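Local coordinates for protein ochratoxinase (Aspergillus niger, PDB 4C65) that hydrolyses the amide bond of the mycotoxin ochratoxin A, releasing L-phenylalanine, as a zinc-dependent carboxypeptidase that prefers C-terminal aromatic amino acids, at residues A5-I10 against A27-D32; G13-G18 against G381-G386; H56-L61 against V391-E396. All blocks are in the same frame, centred on the assembly; numbering follows the deposited sequence.

Contact 1 (A5-I10 against A27-D32); sequences AKVTII and ALVISD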
loop_
_atom_site.group_PDB
_atom_site.type_symbol
_atom_site.label_atom_id
_atom_site.label_comp_id
_atom_site.label_asym_id
_atom_site.label_seq_id
_atom_site.Cartn_x
_atom_site.Cartn_y
_atom_site.Cartn_z
ATOM N N ALA A 5 26.796 51.453 7.696
ATOM C CA ALA A 5 26.734 50.445 8.758
ATOM C C ALA A 5 26.002 50.989 9.960
ATOM O O ALA A 5 26.126 52.163 10.289
ATOM C CB ALA A 5 28.127 50.058 9.164
ATOM N N LYS A 6 25.212 50.141 10.589
ATOM C CA LYS A 6 24.495 50.519 11.785
ATOM C C LYS A 6 25.327 50.208 13.020
ATOM O O LYS A 6 25.649 49.069 13.310
ATOM C CB LYS A 6 23.134 49.827 11.842
ATOM C CG LYS A 6 22.265 50.331 12.974
ATOM C CD LYS A 6 20.824 49.860 12.867
ATOM C CE LYS A 6 20.102 50.052 14.224
ATOM N NZ LYS A 6 19.052 49.044 14.555
ATOM N N VAL A 7 25.655 51.256 13.762
ATOM C CA VAL A 7 26.581 51.158 14.863
ATOM C C VAL A 7 25.891 51.448 16.187
ATOM O O VAL A 7 25.193 52.448 16.320
ATOM C CB VAL A 7 27.759 52.128 14.629
ATOM C CG1 VAL A 7 28.692 52.180 15.837
ATOM C CG2 VAL A 7 28.515 51.707 13.381
ATOM N N THR A 8 26.123 50.582 17.178
ATOM C CA THR A 8 25.587 50.753 18.529
ATOM C C THR A 8 26.716 50.638 19.553
ATOM O O THR A 8 27.517 49.710 19.494
ATOM C CB THR A 8 24.537 49.684 18.858
ATOM O OG1 THR A 8 23.545 49.658 17.840
ATOM C CG2 THR A 8 23.883 49.958 20.194
ATOM N N ILE A 9 26.797 51.604 20.468
ATOM C CA ILE A 9 27.763 51.545 21.561
ATOM C C ILE A 9 27.035 51.212 22.836
ATOM O O ILE A 9 26.041 51.847 23.172
ATOM C CB ILE A 9 28.539 52.862 21.752
ATOM C CG1 ILE A 9 29.179 53.274 20.422
ATOM C CG2 ILE A 9 29.617 52.683 22.813
ATOM C CD1 ILE A 9 29.997 54.535 20.478
ATOM N N ILE A 10 27.524 50.185 23.525
ATOM C CA ILE A 10 26.977 49.789 24.812
ATOM C C ILE A 10 28.061 49.907 25.875
ATOM O O ILE A 10 29.101 49.269 25.767
ATOM C CB ILE A 10 26.496 48.328 24.793
ATOM C CG1 ILE A 10 25.504 48.104 23.657
ATOM C CG2 ILE A 10 25.881 47.957 26.139
ATOM C CD1 ILE A 10 25.398 46.652 23.241
ATOM N N ALA A 27 33.178 48.775 27.258
ATOM C CA ALA A 27 32.276 49.125 26.199
ATOM C C ALA A 27 32.325 48.072 25.125
ATOM O O ALA A 27 33.346 47.419 24.916
ATOM C CB ALA A 27 32.631 50.476 25.628
ATOM N N LEU A 28 31.206 47.931 24.440
ATOM C CA LEU A 28 31.100 47.045 23.309
ATOM C C LEU A 28 30.473 47.799 22.153
ATOM O O LEU A 28 29.479 48.516 22.337
ATOM C CB LEU A 28 30.246 45.833 23.677
ATOM C CG LEU A 28 30.083 44.775 22.585
ATOM C CD1 LEU A 28 30.064 43.374 23.184
ATOM C CD2 LEU A 28 28.808 45.026 21.764
ATOM N N VAL A 29 31.033 47.635 20.965
ATOM C CA VAL A 29 30.455 48.239 19.786
ATOM C C VAL A 29 29.871 47.156 18.877
ATOM O O VAL A 29 30.533 46.160 18.580
ATOM C CB VAL A 29 31.490 49.046 19.002
ATOM C CG1 VAL A 29 30.868 49.638 17.756
ATOM C CG2 VAL A 29 32.074 50.148 19.877
ATOM N N ILE A 30 28.634 47.375 18.441
ATOM C CA ILE A 30 28.010 46.530 17.438
ATOM C C ILE A 30 28.005 47.279 16.113
ATOM O O ILE A 30 27.535 48.408 16.039
ATOM C CB ILE A 30 26.545 46.179 17.798
ATOM C CG1 ILE A 30 26.487 45.441 19.142
ATOM C CG2 ILE A 30 25.919 45.325 16.699
ATOM C CD1 ILE A 30 25.075 45.114 19.626
ATOM N N SER A 31 28.533 46.637 15.075
ATOM C CA SER A 31 28.390 47.136 13.710
ATOM C C SER A 31 27.609 46.106 12.929
ATOM O O SER A 31 28.112 45.023 12.678
ATOM C CB SER A 31 29.754 47.378 13.068
ATOM O OG SER A 31 29.595 47.832 11.742
ATOM N N ASP A 32 26.370 46.452 12.571
ATOM C CA ASP A 32 25.461 45.551 11.881
ATOM C C ASP A 32 25.272 44.267 12.673
ATOM O O ASP A 32 24.731 44.317 13.758
ATOM C CB ASP A 32 25.917 45.307 10.442
ATOM C CG ASP A 32 25.785 46.553 9.586
ATOM O OD1 ASP A 32 24.844 47.323 9.836
ATOM O OD2 ASP A 32 26.624 46.775 8.697
#
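V7-I10 and A27-S31 run antiparallel as the two arms of a β-hairpin, their axes 4.6 Å apart at closest approach and 166° apart in direction. The hairpin is part of a mixed sheet and probably belongs to the smaller β-sandwich domain. T8 with I30 and I10 with L28 are the hydrogen-bonded pairs, each closed by two reciprocal N-H...O bonds; the bond from T8 N to I30 O is 2.8 Å long. V7 with S31 and I9 with V29 are non-hydrogen-bonded pairs, where the backbone comes together through CA-H...O contacts such as V7 CA to I30 O at 3.1 Å.

The side chains divide between two faces. On that of V7, I9 and V29, the CG1 methyls of V7 and V29 meet at 3.9 Å as the two side chains approach at a slant, and helix 46-51 packs on this apolar patch, with Y48 reaching both valines. On the other face, I10 extends CD1 anti to its CA (chi2 158°), and this methyl touches I30 CD1 at 3.9 Å and L28 CD2 at 4.1 Å. I10 and L28 run alongside each other in the same direction, whereas I30 reaches I10 aslant. L28 continues from here onto L383, and T8 and I10 onto strand 54-58.

At the outer end the regular ladder gives way to a mixed pair. D32 N still donates to K6 O, but the return bond from K6 N goes to the D32 carboxylate, so a side chain takes the part of a strand carbonyl. K6 N meets D32 OD1 at 2.9 Å from above the carboxylate plane, 45° out of it, while D32 OD2 rests 3.6 Å from A5 CB.

Contact 2 (G13-G18 against G381-G386); sequences GLLIPG and GQLREG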
loop_
_atom_site.group_PDB
_atom_site.type_symbol
_atom_site.label_atom_id
_atom_site.label_comp_id
_atom_site.label_asym_id
_atom_site.label_seq_id
_atom_site.Cartn_x
_atom_site.Cartn_y
_atom_site.Cartn_z
ATOM N N GLY A 13 29.016 48.636 33.139
ATOM C CA GLY A 13 29.682 48.646 34.436
ATOM C C GLY A 13 30.570 47.418 34.614
ATOM O O GLY A 13 31.706 47.511 35.068
ATOM N N LEU A 14 30.042 46.266 34.221
ATOM C CA LEU A 14 30.780 45.009 34.211
ATOM C C LEU A 14 30.508 44.277 32.898
ATOM O O LEU A 14 29.356 44.098 32.509
ATOM C CB LEU A 14 30.325 44.147 35.387
ATOM C CG LEU A 14 31.019 42.801 35.570
ATOM C CD1 LEU A 14 32.444 42.992 36.067
ATOM C CD2 LEU A 14 30.218 41.939 36.532
ATOM N N LEU A 15 31.573 43.835 32.234
ATOM C CA LEU A 15 31.443 43.086 30.990
ATOM C C LEU A 15 32.025 41.690 31.158
ATOM O O LEU A 15 33.201 41.544 31.442
ATOM C CB LEU A 15 32.114 43.822 29.831
ATOM C CG LEU A 15 31.888 43.231 28.429
ATOM C CD1 LEU A 15 31.772 44.317 27.379
ATOM C CD2 LEU A 15 32.979 42.246 28.031
ATOM N N ILE A 16 31.160 40.682 31.002
ATOM C CA ILE A 16 31.537 39.287 31.122
ATOM C C ILE A 16 31.680 38.738 29.703
ATOM O O ILE A 16 30.680 38.546 29.016
ATOM C CB ILE A 16 30.482 38.498 31.937
ATOM C CG1 ILE A 16 30.326 39.126 33.329
ATOM C CG2 ILE A 16 30.895 37.037 32.072
ATOM C CD1 ILE A 16 29.028 38.806 34.026
ATOM N N PRO A 17 32.928 38.536 29.248
ATOM C CA PRO A 17 33.123 38.201 27.853
ATOM C C PRO A 17 32.683 36.787 27.467
ATOM O O PRO A 17 32.475 36.511 26.285
ATOM C CB PRO A 17 34.627 38.403 27.658
ATOM C CG PRO A 17 35.201 38.069 28.981
ATOM C CD PRO A 17 34.203 38.611 29.968
ATOM N N GLY A 18 32.569 35.893 28.445
ATOM C CA GLY A 18 32.163 34.509 28.172
ATOM C C GLY A 18 33.286 33.534 28.449
ATOM O O GLY A 18 33.089 32.535 29.171
ATOM N N GLY A 381 28.930 33.226 21.063
ATOM C CA GLY A 381 29.052 32.805 22.457
ATOM C C GLY A 381 30.135 33.521 23.260
ATOM O O GLY A 381 30.333 33.205 24.435
ATOM N N GLN A 382 30.769 34.526 22.658
ATOM C CA GLN A 382 31.693 35.395 23.362
ATOM C C GLN A 382 31.574 36.852 22.926
ATOM O O GLN A 382 31.259 37.137 21.764
ATOM C CB GLN A 382 33.121 34.974 23.099
ATOM C CG GLN A 382 33.438 33.596 23.584
ATOM C CD GLN A 382 34.880 33.261 23.305
ATOM O OE1 GLN A 382 35.783 33.914 23.776
ATOM N NE2 GLN A 382 35.083 32.192 22.562
ATOM N N LEU A 383 31.807 37.765 23.877
ATOM C CA LEU A 383 31.845 39.188 23.579
ATOM C C LEU A 383 33.269 39.494 23.124
ATOM O O LEU A 383 34.121 39.866 23.928
ATOM C CB LEU A 383 31.425 40.049 24.788
ATOM C CG LEU A 383 30.004 39.870 25.332
ATOM C CD1 LEU A 383 29.691 40.995 26.301
ATOM C CD2 LEU A 383 28.924 39.814 24.244
ATOM N N ARG A 384 33.490 39.297 21.831
ATOM C CA ARG A 384 34.799 39.408 21.195
ATOM C C ARG A 384 34.661 40.025 19.832
ATOM O O ARG A 384 33.701 39.736 19.133
ATOM C CB ARG A 384 35.416 38.031 20.957
ATOM C CG ARG A 384 36.354 37.709 22.067
ATOM C CD ARG A 384 36.871 36.303 21.960
ATOM N NE ARG A 384 38.038 36.260 21.092
ATOM C CZ ARG A 384 38.800 35.186 20.952
ATOM N NH1 ARG A 384 38.537 34.086 21.641
ATOM N NH2 ARG A 384 39.831 35.214 20.118
ATOM N N GLU A 385 35.651 40.805 19.422
ATOM C CA GLU A 385 35.629 41.387 18.105
ATOM C C GLU A 385 35.525 40.286 17.019
ATOM O O GLU A 385 36.197 39.256 17.077
ATOM C CB GLU A 385 36.859 42.256 17.907
ATOM C CG GLU A 385 36.861 42.988 16.572
ATOM C CD GLU A 385 38.145 43.718 16.181
ATOM O OE1 GLU A 385 39.217 43.086 16.197
ATOM O OE2 GLU A 385 38.096 44.873 15.706
ATOM N N GLY A 386 34.643 40.510 16.055
ATOM C CA GLY A 386 34.432 39.578 14.950
ATOM C C GLY A 386 33.387 38.496 15.210
ATOM O O GLY A 386 32.997 37.801 14.294
#
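P17 and L383 hold the two segments together by a single backbone hydrogen bond, around which the packing is close. L383 N lies 2.8 Å from P17 O in a bond with an N-H...O angle of 163°; the donor sits in the carbonyl plane, on a lone pair of the oxygen. The same oxygen also receives a CA-H...O contact from Q382 CA at 3.2 Å. Beside it, G18 passes G381 O with a positive phi (113°), a conformation open mainly to glycine, and has no CB to collide with that oxygen.

The apolar half of the tight region is made by L15 and L383, whose side chains meet at a slant. With CG anti to the backbone N (chi1 -172°), L15 carries its branch carbon to L383 CD1. That methyl lies on the side away from L15 CB, 3.8 Å from L15 CG and 3.9 Å from L15 CD2. L383 CD1 also lies 3.8 Å from I16 O, while L383 CB is 4.0 Å from P17 CA. L28 and P63 extend this buried cluster around L383, and I16 packs instead on L359 and I362 of helix 358-365.

Beyond L383 the contact opens out towards solvent. The chain bends in an inverse gamma turn centred on L383, with a weak bond from R384 N to Q382 O, and the exposed R384 turns back along its own segment. R384 NH1 approaches Q382 OE1 at 3.5 Å, in the plane of the guanidinium, a weak bond despite its straightness.

One straight backbone hydrogen bond, flanked by leucine packing, thus attaches the 381-386 loop just beyond the end of strand 7-15. The polar groups at its outer side add little across the interface, so the link relies on backbone and hydrocarbon rather than charge.

Contact 3 (H56-L61 against V391-E396); sequences HRVPVL and VIALEE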
loop_
_atom_site.group_PDB
_atom_site.type_symbol
_atom_site.label_atom_id
_atom_site.label_comp_id
_atom_site.label_asym_id
_atom_site.label_seq_id
_atom_site.Cartn_x
_atom_site.Cartn_y
_atom_site.Cartn_z
ATOM N N HIS A 56 23.822 52.833 24.711
ATOM C CA HIS A 56 23.167 52.299 25.895
ATOM C C HIS A 56 24.147 52.242 27.029
ATOM O O HIS A 56 25.343 52.043 26.799
ATOM C CB HIS A 56 22.632 50.895 25.608
ATOM C CG HIS A 56 21.647 50.866 24.494
ATOM N ND1 HIS A 56 20.301 51.079 24.688
ATOM C CD2 HIS A 56 21.819 50.710 23.165
ATOM C CE1 HIS A 56 19.680 51.018 23.524
ATOM N NE2 HIS A 56 20.580 50.801 22.585
ATOM N N ARG A 57 23.633 52.357 28.246
ATOM C CA ARG A 57 24.436 52.220 29.440
ATOM C C ARG A 57 23.781 51.223 30.345
ATOM O O ARG A 57 22.675 51.439 30.787
ATOM C CB ARG A 57 24.557 53.588 30.125
ATOM C CG ARG A 57 25.624 54.398 29.440
ATOM C CD ARG A 57 25.763 55.793 29.958
ATOM N NE ARG A 57 26.416 56.634 28.941
ATOM C CZ ARG A 57 27.732 56.673 28.735
ATOM N NH1 ARG A 57 28.579 55.943 29.473
ATOM N NH2 ARG A 57 28.226 57.452 27.785
ATOM N N VAL A 58 24.472 50.128 30.635
ATOM C CA VAL A 58 23.904 49.044 31.415
ATOM C C VAL A 58 24.884 48.581 32.485
ATOM O O VAL A 58 26.089 48.719 32.322
ATOM C CB VAL A 58 23.531 47.832 30.506
ATOM C CG1 VAL A 58 22.565 48.266 29.418
ATOM C CG2 VAL A 58 24.769 47.196 29.885
ATOM N N PRO A 59 24.363 48.013 33.580
ATOM C CA PRO A 59 25.258 47.570 34.656
ATOM C C PRO A 59 26.096 46.371 34.269
ATOM O O PRO A 59 27.277 46.333 34.582
ATOM C CB PRO A 59 24.305 47.198 35.806
ATOM C CG PRO A 59 22.978 47.781 35.449
ATOM C CD PRO A 59 22.944 47.896 33.946
ATOM N N VAL A 60 25.491 45.406 33.579
ATOM C CA VAL A 60 26.172 44.161 33.226
ATOM C C VAL A 60 25.886 43.765 31.789
ATOM O O VAL A 60 24.732 43.746 31.368
ATOM C CB VAL A 60 25.746 42.998 34.160
ATOM C CG1 VAL A 60 26.425 41.699 33.758
ATOM C CG2 VAL A 60 26.085 43.341 35.603
ATOM N N LEU A 61 26.941 43.390 31.073
ATOM C CA LEU A 61 26.818 42.914 29.712
ATOM C C LEU A 61 27.524 41.566 29.554
ATOM O O LEU A 61 28.601 41.348 30.137
ATOM C CB LEU A 61 27.428 43.920 28.750
ATOM C CG LEU A 61 26.969 43.854 27.305
ATOM C CD1 LEU A 61 25.552 44.387 27.137
ATOM C CD2 LEU A 61 27.935 44.638 26.416
ATOM N N VAL A 391 23.937 39.429 22.375
ATOM C CA VAL A 391 24.434 40.151 23.544
ATOM C C VAL A 391 23.258 40.425 24.430
ATOM O O VAL A 391 22.193 40.820 23.944
ATOM C CB VAL A 391 25.113 41.493 23.136
ATOM C CG1 VAL A 391 25.683 42.218 24.349
ATOM C CG2 VAL A 391 26.210 41.263 22.111
ATOM N N ILE A 392 23.427 40.208 25.727
ATOM C CA ILE A 392 22.366 40.555 26.666
ATOM C C ILE A 392 22.875 41.444 27.796
ATOM O O ILE A 392 24.046 41.363 28.197
ATOM C CB ILE A 392 21.655 39.306 27.229
ATOM C CG1 ILE A 392 22.613 38.409 28.026
ATOM C CG2 ILE A 392 21.013 38.526 26.098
ATOM C CD1 ILE A 392 21.926 37.308 28.819
ATOM N N ALA A 393 21.978 42.281 28.295
ATOM C CA ALA A 393 22.285 43.142 29.421
ATOM C C ALA A 393 21.468 42.725 30.615
ATOM O O ALA A 393 20.301 42.355 30.485
ATOM C CB ALA A 393 22.018 44.597 29.087
ATOM N N LEU A 394 22.092 42.825 31.779
ATOM C CA LEU A 394 21.447 42.491 33.036
ATOM C C LEU A 394 21.483 43.647 33.997
ATOM O O LEU A 394 22.381 44.497 33.937
ATOM C CB LEU A 394 22.158 41.303 33.685
ATOM C CG LEU A 394 21.757 39.912 33.218
ATOM C CD1 LEU A 394 22.539 39.531 32.004
ATOM C CD2 LEU A 394 21.966 38.862 34.291
ATOM N N GLU A 395 20.508 43.670 34.895
ATOM C CA GLU A 395 20.429 44.687 35.929
ATOM C C GLU A 395 21.363 44.375 37.097
ATOM O O GLU A 395 21.828 45.286 37.746
ATOM C CB GLU A 395 19.008 44.783 36.436
ATOM C CG GLU A 395 18.495 46.181 36.783
ATOM C CD GLU A 395 16.957 46.228 36.947
ATOM O OE1 GLU A 395 16.273 45.250 36.525
ATOM O OE2 GLU A 395 16.415 47.231 37.512
ATOM N N GLU A 396 21.637 43.096 37.356
ATOM C CA GLU A 396 22.506 42.696 38.476
ATOM C C GLU A 396 23.594 41.739 38.042
ATOM O O GLU A 396 23.518 41.121 36.993
ATOM C CB GLU A 396 21.721 42.059 39.624
ATOM C CG GLU A 396 21.026 43.113 40.527
ATOM C CD GLU A 396 19.511 43.134 40.513
ATOM O OE1 GLU A 396 18.868 42.164 40.030
ATOM O OE2 GLU A 396 18.966 44.133 41.066
#
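The pyrrolidine ring of P59 sets its carbons against two peptide carbonyls of the other segment: CD lies 3.4 Å from L394 O, and CG lies 3.6 Å from E395 O. No aromatic ring bridges the two segments themselves. H56, at the start of 56-61, instead turns its imidazole to strand 411-416, meeting W415 edge-to-face and H413 with the ring planes steeply inclined.

Past P59, where the chain turns a corner, V60 and L394 form an antiparallel hydrogen-bonded pair whose two bonds are unequal. L394 N donates to V60 O at 2.8 Å, the donor tilted 26° from the carbonyl plane. The return bond from V60 N to L394 O is stretched to 3.3 Å and bent to 134° at the hydrogen, so it is weak. The next pair, L61 with A393, is non-hydrogen-bonded.

On the face of V60 and L394, the two CB atoms stand 4.0 Å apart, and V60 CG2 reaches on to E396 O at 3.7 Å. The face of L61 and A393 is packed more closely. L61 has CG anti to its backbone N, and chi2 (73°) swings CD1 across to V391 CG1 at 3.5 Å, the two side chains meeting at a slant. The same CD1 brushes A393 CB. Roughly perpendicular to this approach, V58 packs on the same alanine methyl, its CG1 closest to A393 CB at 3.7 Å. T412 and H413 also touch A393, while V391 leans on L383.

Two distant parts of the sequence are thereby joined as neighbouring antiparallel strands of one mixed sheet, with 391-394 between 60-67 and 411-416. The pairing is consistent with the junction of the two amidohydrolase domains, a C-terminal sandwich strand lying against a strand that probably leads into the twisted TIM barrel.

In the fold
The three contacts cluster on one side of the subunit, with centres 13 Å (1 and 2), 14 Å (1 and 3) and 11 Å (2 and 3) apart. Strand 7-15 links them: it forms the hairpin of contact 1, runs into contact 2, and pairs in parallel with 54-58 and 60-67 of contact 3, through I9 O to H56 N (2.9 Å) and I16 N to L61 O (2.8 Å), probable hydrogen bonds. L383 of contact 2 touches both of the others, its CD2 lying 3.9 Å from L28 CD1 and 3.7 Å from V391 CG2. All three lie away from the active site, although strand 60-67 leads directly to the zinc ligands H69 and H71.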